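Local coordinates for ubiquinone biosynthesis protein UbiJ (Escherichia coli, PDB 6H6P), which binds hydrophobic intermediates of ubiquinone biosynthesis through its SCP2 domain, the part crystallised here, and is essential for the stability of the Ubi complex, at the interface of chains A and B. Residues are numbered along the deposited sequence; one frame, centred on the assembly and turned at random. Chains: chain A/B, Ubiquinone biosynthesis protein UbiJ.

The interface of chains A and B. Residues chain A 24, 28, 32; chain B 16-17, 20.
B:Pro16, in the first turn of helix 14-30, meets A:Thr28, in the last turns of the same helix in the other chain, and A:Arg32 in the loop just after it. Both chains are the SCP2 (sterol carrier protein 2) domain of UbiJ, and their opening helices pack side by side in opposite directions; the protein binds copies of itself, although this pairing may not be the one used in the cell. Proline suits a first helical turn, where its missing N-H costs no helical bond, and its ring is a compact apolar knob; chain A hides 47 Å² of the residue. A:Thr28 crosses this ring at about a right angle, its methyl CG2 4.2 Å from B:Pro16 CB, while its CB approaches B:Leu17 CD2. With OG1 beside the backbone N (chi1 -65°), the hydroxyl turns back along its own helix and donates to A:Ser24 O at 2.8 Å. A valine in its place has no hydroxyl for A:Ser24 O, and its side chain would probably be freer to turn away from B:Pro16 and B:Leu17. A:Arg32 has a chain long enough to reach from the loop to the proline, NH1 lying 3.8 Å from B:Pro16 CB. Serine is short enough to sit between the helices yet carries a hydroxyl: A:Ser24 OG, anti to its own N (chi1 166°), donates to B:Leu17 O at 2.6 Å, in the carbonyl plane on a lone pair. The small methyl of B:Ala20 probably lets the helices come this near.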
# COMPACT_ATOMS: atom_id res chain seq x y z
N SER A 24 -5.47 13.70 2.43
CA SER A 24 -5.92 14.09 1.10
C SER A 24 -5.17 15.32 0.57
O SER A 24 -4.69 15.29 -0.55
CB SER A 24 -7.41 14.41 1.13
OG SER A 24 -7.77 15.09 -0.06
N THR A 28 -2.26 15.39 -2.39
CA THR A 28 -2.68 16.10 -3.60
C THR A 28 -1.68 17.19 -3.97
O THR A 28 -1.37 17.35 -5.16
CB THR A 28 -4.13 16.60 -3.43
OG1 THR A 28 -4.97 15.45 -3.33
CG2 THR A 28 -4.63 17.44 -4.60
N ARG A 32 1.99 14.72 -5.84
CA ARG A 32 1.55 14.57 -7.23
C ARG A 32 2.61 15.01 -8.27
O ARG A 32 2.76 14.34 -9.29
CB ARG A 32 0.21 15.29 -7.46
CG ARG A 32 -0.98 14.68 -6.69
CD ARG A 32 -1.92 14.01 -7.63
NE ARG A 32 -2.65 15.00 -8.42
CZ ARG A 32 -3.95 15.28 -8.30
NH1 ARG A 32 -4.71 14.60 -7.45
NH2 ARG A 32 -4.50 16.22 -9.06
N PRO B 16 -10.30 16.69 -6.69
CA PRO B 16 -9.17 15.82 -6.30
C PRO B 16 -9.01 15.65 -4.78
O PRO B 16 -8.56 14.59 -4.37
CB PRO B 16 -7.96 16.52 -6.92
CG PRO B 16 -8.52 17.23 -8.09
CD PRO B 16 -9.85 17.74 -7.63
N LEU B 17 -9.38 16.68 -3.98
CA LEU B 17 -9.30 16.69 -2.51
C LEU B 17 -10.45 15.87 -1.88
O LEU B 17 -10.26 15.24 -0.84
CB LEU B 17 -9.30 18.13 -1.98
CG LEU B 17 -8.04 18.96 -2.23
CD1 LEU B 17 -8.32 20.44 -2.07
CD2 LEU B 17 -6.95 18.61 -1.27
N ALA B 20 -9.76 12.01 -2.70
CA ALA B 20 -8.62 11.60 -1.89
C ALA B 20 -8.98 11.43 -0.41
O ALA B 20 -8.43 10.54 0.25
CB ALA B 20 -7.48 12.57 -2.06